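Local coordinates for cell wall surface anchor family protein (Streptococcus agalactiae serogroup V, PDB 3TW0) that forms the adhesive tip of the Group B Streptococcus pilus, where its metal-binding von Willebrand factor A domain probably mediates attachment to the host, at residues Gly174-Ser179 / Glu229-Phe234; Val77-Gly82 / Glu263-Asn268. The protein carries 2 engineered substitutions. All blocks are in the same frame, centred on the assembly; numbering follows the deposited sequence.

Contact 1. Residues Gly174-Ser179 / Glu229-Phe234; sequences GVPTMS and ESFKLF. With ACT (acetate ion), chain F.
Phe231 lies against Val175, Pro176 and Thr177 just past the C-terminal end of strand 165-172, the edge of the parallel sheet where a von Willebrand factor A fold carries its metal site. Torsion chi1 of 177° sets the Phe231 ring anti to its backbone N and carries it alongside Pro176. Followed outward, CB of Phe231 first meets CG1 of Val175 at 3.7 Å, the two side chains crossing at about a right angle. One step on, Phe231 CD1 comes 3.4 Å from the carbonyl O of Pro176, which approaches the ring obliquely. At the ring edge, in its plane, Pro176 CD lies 3.8 Å from CD1, and CE1 is almost as near to the same carbon. Helix 335-344 packs on the 174-179 side, with Ala338 against Val175 and Phe341 against Pro176.

No direct hydrogen bond runs between residues 174-179 and 229-234. The buried Pro176 O has no conventional donor, but the CA-H of Phe231 points at it, with a CA to O distance of 3.5 Å and 160° at the hydrogen. A water accepts from Ser230 N at 3.0 Å and lies 2.9 Å from Thr177 O, to which it may donate. Beside the magnesium ion, Thr177 OG1 accepts from the backbone N of Thr143, a metal ligand, and donates to an acetate ion, probably from the crystallisation liquor, with 2.8 Å between Thr177 OG1 and OXT.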
loop_
_atom_site.group_PDB
_atom_site.type_symbol
_atom_site.label_atom_id
_atom_site.label_comp_id
_atom_site.label_asym_id
_atom_site.label_seq_id
_atom_site.Cartn_x
_atom_site.Cartn_y
_atom_site.Cartn_z
ATOM N N GLY A 174 6.697 -5.450 -4.824
ATOM C CA GLY A 174 5.592 -6.402 -4.687
ATOM C C GLY A 174 5.088 -6.734 -3.297
ATOM O O GLY A 174 4.458 -7.787 -3.100
ATOM N N VAL A 175 5.337 -5.862 -2.316
ATOM C CA VAL A 175 4.891 -6.181 -0.944
ATOM C C VAL A 175 4.019 -5.093 -0.352
ATOM O O VAL A 175 4.539 -4.150 0.278
ATOM C CB VAL A 175 6.076 -6.502 0.016
ATOM C CG1 VAL A 175 5.557 -6.964 1.385
ATOM C CG2 VAL A 175 7.029 -7.558 -0.601
ATOM N N PRO A 176 2.695 -5.184 -0.565
ATOM C CA PRO A 176 1.823 -4.158 -0.002
ATOM C C PRO A 176 1.661 -4.356 1.484
ATOM O O PRO A 176 1.588 -5.500 1.962
ATOM C CB PRO A 176 0.503 -4.372 -0.738
ATOM C CG PRO A 176 0.473 -5.883 -0.977
ATOM C CD PRO A 176 1.914 -6.227 -1.290
ATOM N N THR A 177 1.585 -3.250 2.216
ATOM C CA THR A 177 1.604 -3.287 3.673
ATOM C C THR A 177 0.547 -2.342 4.241
ATOM O O THR A 177 0.576 -1.990 5.416
ATOM C CB THR A 177 2.973 -2.829 4.210
ATOM O OG1 THR A 177 3.239 -1.513 3.716
ATOM C CG2 THR A 177 4.101 -3.749 3.760
ATOM N N MET A 178 -0.376 -1.917 3.384
ATOM C CA MET A 178 -1.496 -1.072 3.781
ATOM C C MET A 178 -2.589 -1.431 2.813
ATOM O O MET A 178 -2.255 -1.798 1.687
ATOM C CB MET A 178 -1.125 0.395 3.590
ATOM C CG MET A 178 -2.083 1.350 4.249
ATOM S SD MET A 178 -1.382 3.052 4.308
ATOM C CE MET A 178 -0.373 2.958 5.816
ATOM N N SER A 179 -3.853 -1.281 3.222
ATOM C CA SER A 179 -4.981 -1.614 2.356
ATOM C C SER A 179 -6.251 -0.992 2.866
ATOM O O SER A 179 -6.358 -0.680 4.063
ATOM C CB SER A 179 -5.156 -3.151 2.268
ATOM O OG SER A 179 -5.571 -3.651 3.530
ATOM N N GLU A 229 4.027 -1.825 8.622
ATOM C CA GLU A 229 4.791 -2.717 9.487
ATOM C C GLU A 229 5.011 -4.068 8.764
ATOM O O GLU A 229 6.102 -4.633 8.805
ATOM C CB GLU A 229 3.995 -2.869 10.806
ATOM C CG GLU A 229 4.524 -3.847 11.868
ATOM C CD GLU A 229 5.660 -3.273 12.707
ATOM O OE1 GLU A 229 5.458 -2.191 13.324
ATOM O OE2 GLU A 229 6.745 -3.903 12.747
ATOM N N SER A 230 3.990 -4.542 8.035
ATOM C CA SER A 230 4.022 -5.907 7.498
ATOM C C SER A 230 3.002 -6.183 6.381
ATOM O O SER A 230 1.945 -5.599 6.325
ATOM C CB SER A 230 3.855 -6.945 8.642
ATOM O OG SER A 230 3.891 -8.283 8.141
ATOM N N PHE A 231 3.376 -7.082 5.480
ATOM C CA PHE A 231 2.457 -7.678 4.536
ATOM C C PHE A 231 1.317 -8.381 5.295
ATOM O O PHE A 231 0.184 -8.418 4.823
ATOM C CB PHE A 231 3.245 -8.688 3.702
ATOM C CG PHE A 231 2.417 -9.442 2.713
ATOM C CD1 PHE A 231 1.998 -8.836 1.532
ATOM C CD2 PHE A 231 2.101 -10.785 2.934
ATOM C CE1 PHE A 231 1.252 -9.565 0.588
ATOM C CE2 PHE A 231 1.364 -11.510 2.000
ATOM C CZ PHE A 231 0.926 -10.892 0.834
ATOM N N LYS A 232 1.618 -8.919 6.477
ATOM C CA LYS A 232 0.635 -9.678 7.247
ATOM C C LYS A 232 -0.171 -8.818 8.202
ATOM O O LYS A 232 0.322 -7.818 8.692
ATOM C CB LYS A 232 1.323 -10.802 8.050
ATOM C CG LYS A 232 1.790 -11.997 7.188
ATOM C CD LYS A 232 2.369 -13.151 8.056
ATOM C CE LYS A 232 3.891 -13.038 8.297
ATOM N NZ LYS A 232 4.302 -11.860 9.167
ATOM N N LEU A 233 -1.417 -9.210 8.452
ATOM C CA LEU A 233 -2.155 -8.709 9.595
ATOM C C LEU A 233 -1.935 -9.711 10.714
ATOM O O LEU A 233 -1.745 -10.912 10.438
ATOM C CB LEU A 233 -3.635 -8.588 9.251
ATOM C CG LEU A 233 -3.959 -7.439 8.285
ATOM C CD1 LEU A 233 -5.270 -7.671 7.553
ATOM C CD2 LEU A 233 -3.947 -6.044 9.001
ATOM N N PHE A 234 -1.990 -9.255 11.961
ATOM C CA PHE A 234 -1.505 -10.085 13.083
ATOM C C PHE A 234 -2.628 -10.815 13.791
ATOM O O PHE A 234 -3.630 -10.217 14.158
ATOM C CB PHE A 234 -0.655 -9.250 14.073
ATOM C CG PHE A 234 0.521 -8.575 13.424
ATOM C CD1 PHE A 234 1.531 -9.324 12.834
ATOM C CD2 PHE A 234 0.610 -7.193 13.363
ATOM C CE1 PHE A 234 2.636 -8.693 12.212
ATOM C CE2 PHE A 234 1.710 -6.549 12.755
ATOM C CZ PHE A 234 2.711 -7.299 12.183
HETATM C C ACT F . 7.055 -0.367 3.294
HETATM O O ACT F . 7.700 -0.423 2.233
HETATM O OXT ACT F . 5.866 -0.743 3.195
HETATM C CH3 ACT F . 7.652 0.130 4.603
HETATM O O HOH W 1 1.461 -2.891 8.043
#

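Contact 2. Residues Val77-Gly82 / Glu263-Asn268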
loop_
_atom_site.group_PDB
_atom_site.type_symbol
_atom_site.label_atom_id
_atom_site.label_comp_id
_atom_site.label_asym_id
_atom_site.label_seq_id
_atom_site.Cartn_x
_atom_site.Cartn_y
_atom_site.Cartn_z
ATOM N N VAL A 77 1.725 2.093 18.892
ATOM C CA VAL A 77 1.138 0.906 19.457
ATOM C C VAL A 77 -0.059 1.317 20.334
ATOM O O VAL A 77 -0.576 2.426 20.202
ATOM C CB VAL A 77 2.209 0.009 20.197
ATOM C CG1 VAL A 77 3.208 -0.540 19.204
ATOM C CG2 VAL A 77 2.960 0.779 21.310
ATOM N N ALA A 78 -0.540 0.436 21.193
ATOM C CA ALA A 78 -1.704 0.778 22.026
ATOM C C ALA A 78 -1.700 -0.072 23.265
ATOM O O ALA A 78 -1.021 -1.101 23.305
ATOM C CB ALA A 78 -3.018 0.584 21.249
ATOM N N ASP A 79 -2.451 0.363 24.271
ATOM C CA ASP A 79 -2.602 -0.434 25.456
ATOM C C ASP A 79 -3.696 -1.480 25.203
ATOM O O ASP A 79 -4.187 -1.626 24.058
ATOM C CB ASP A 79 -2.863 0.437 26.712
ATOM C CG ASP A 79 -4.254 1.071 26.744
ATOM O OD1 ASP A 79 -5.126 0.644 25.960
ATOM O OD2 ASP A 79 -4.471 2.017 27.566
ATOM N N GLN A 80 -4.074 -2.192 26.269
ATOM C CA GLN A 80 -5.030 -3.297 26.189
ATOM C C GLN A 80 -6.444 -2.848 25.843
ATOM O O GLN A 80 -7.268 -3.673 25.421
ATOM C CB GLN A 80 -5.018 -4.098 27.487
ATOM C CG GLN A 80 -5.766 -3.422 28.646
ATOM C CD GLN A 80 -5.680 -4.210 29.921
ATOM O OE1 GLN A 80 -4.648 -4.829 30.227
ATOM N NE2 GLN A 80 -6.755 -4.180 30.691
ATOM N N ASN A 81 -6.714 -1.549 25.973
ATOM C CA ASN A 81 -7.998 -0.979 25.531
ATOM C C ASN A 81 -8.003 -0.312 24.141
ATOM O O ASN A 81 -9.002 0.294 23.737
ATOM C CB ASN A 81 -8.561 -0.024 26.594
ATOM C CG ASN A 81 -8.757 -0.708 27.910
ATOM O OD1 ASN A 81 -9.338 -1.800 27.969
ATOM N ND2 ASN A 81 -8.235 -0.111 28.978
ATOM N N GLY A 82 -6.914 -0.422 23.405
ATOM C CA GLY A 82 -6.821 0.263 22.100
ATOM C C GLY A 82 -6.406 1.732 22.208
ATOM O O GLY A 82 -6.466 2.469 21.231
ATOM N N GLU A 263 -5.023 10.593 31.651
ATOM C CA GLU A 263 -5.333 10.313 30.234
ATOM C C GLU A 263 -6.097 9.005 29.971
ATOM O O GLU A 263 -6.804 8.904 28.970
ATOM C CB GLU A 263 -4.058 10.363 29.390
ATOM C CG GLU A 263 -3.697 11.767 28.933
ATOM C CD GLU A 263 -2.244 11.908 28.532
ATOM O OE1 GLU A 263 -1.454 10.947 28.736
ATOM O OE2 GLU A 263 -1.890 12.991 28.013
ATOM N N GLY A 264 -5.944 8.008 30.846
ATOM C CA GLY A 264 -6.778 6.794 30.779
ATOM C C GLY A 264 -6.093 5.514 30.307
ATOM O O GLY A 264 -6.753 4.524 30.002
ATOM N N TYR A 265 -4.765 5.524 30.250
ATOM C CA TYR A 265 -4.034 4.326 29.892
ATOM C C TYR A 265 -4.176 3.237 30.938
ATOM O O TYR A 265 -4.282 3.528 32.138
ATOM C CB TYR A 265 -2.569 4.646 29.705
ATOM C CG TYR A 265 -2.263 5.454 28.468
ATOM C CD1 TYR A 265 -2.070 6.830 28.532
ATOM C CD2 TYR A 265 -2.160 4.835 27.233
ATOM C CE1 TYR A 265 -1.754 7.570 27.378
ATOM C CE2 TYR A 265 -1.857 5.558 26.086
ATOM C CZ TYR A 265 -1.652 6.905 26.161
ATOM O OH TYR A 265 -1.351 7.583 25.007
ATOM N N ALA A 266 -4.195 1.991 30.480
ATOM C CA ALA A 266 -4.154 0.856 31.376
ATOM C C ALA A 266 -2.728 0.747 31.896
ATOM O O ALA A 266 -1.804 0.457 31.129
ATOM C CB ALA A 266 -4.549 -0.415 30.658
ATOM N N ILE A 267 -2.549 1.008 33.190
ATOM C CA ILE A 267 -1.221 0.951 33.803
ATOM C C ILE A 267 -1.257 -0.041 34.946
ATOM O O ILE A 267 -2.008 0.140 35.896
ATOM C CB ILE A 267 -0.759 2.312 34.359
ATOM C CG1 ILE A 267 -1.009 3.437 33.357
ATOM C CG2 ILE A 267 0.715 2.260 34.748
ATOM C CD1 ILE A 267 -0.912 4.819 33.964
ATOM N N ASN A 268 -0.464 -1.096 34.836
ATOM C CA ASN A 268 -0.395 -2.113 35.870
ATOM C C ASN A 268 0.971 -2.053 36.545
ATOM O O ASN A 268 1.933 -2.688 36.085
ATOM C CB ASN A 268 -0.658 -3.505 35.290
ATOM C CG ASN A 268 -0.562 -4.617 36.348
ATOM O OD1 ASN A 268 -0.099 -4.401 37.481
ATOM N ND2 ASN A 268 -0.991 -5.808 35.978
HETATM O O HOH W 2 -6.869 2.358 28.102
#
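Asp79 reaches across to Ala266 with one carboxylate oxygen and holds its own turn with the other. With CG between the backbone N and the carbonyl carbon (chi1 72°), the carboxylate is held over that turn. The direct hydrogen bond runs from Ala266 N to Asp79 OD2, 2.9 Å long and nearly straight at 165°, although the N-H arrives from above the carboxylate plane, 42° out of it. Oxygen OD1 instead accepts from Asn81 N at 2.7 Å, closing an Asx turn, and also receives the backbone N of Lys83. Both carboxylate oxygens of this buried acid are thus gripped by main-chain donors.

Water supplies a second polar connection. A single molecule accepts from Asn81 ND2 and donates to Gly264 O, the latter at 2.9 Å, tying the two segments together. It also lies 2.5 Å from Asp79 OD2, short enough to be taken with reserve.

These bonds join a turn at the end of strand 70-78 to the loop that follows helix 257-263. Residues Asp79 to Gly82 form a type I beta turn, while Gly264, at positive phi, ends the helix in a Schellman motif before the chain runs on to strand 271-276, an antiparallel partner of strand 70-78.

The van der Waals contacts gather round the methyl group of Ala266. Gln80 CG makes an apolar touch on Ala266 CB at 3.8 Å, and Asn81 ND2 comes to 4.1 Å from the same methyl. Tyr265 turns its ring past the acid, its CD2 atom 3.7 Å from Asp79 OD2; farther out, the Tyr265 hydroxyl bonds to Ala84 O.

In the fold
The pair illustrates how the place of a contact in a fold is matched by its chemistry. Contact 1 is buried close to the centre of the chain and joins two irregular loops beside the metal-bearing end of the parallel sheet; contact 2 is partly buried, about 28 Å from that centre, and joins a beta turn and a post-helix loop beside the antiparallel sheet. Ring and aliphatic packing dominate the first, with a water between its backbones, whereas a carboxylate side chain accepting main-chain N-H groups dominates the second. The two share no strand or helix. Their centres lie about 25 Å apart and their nearest atoms about 7 Å, without touching, yet both segments of contact 1 fall in sequence between those of contact 2.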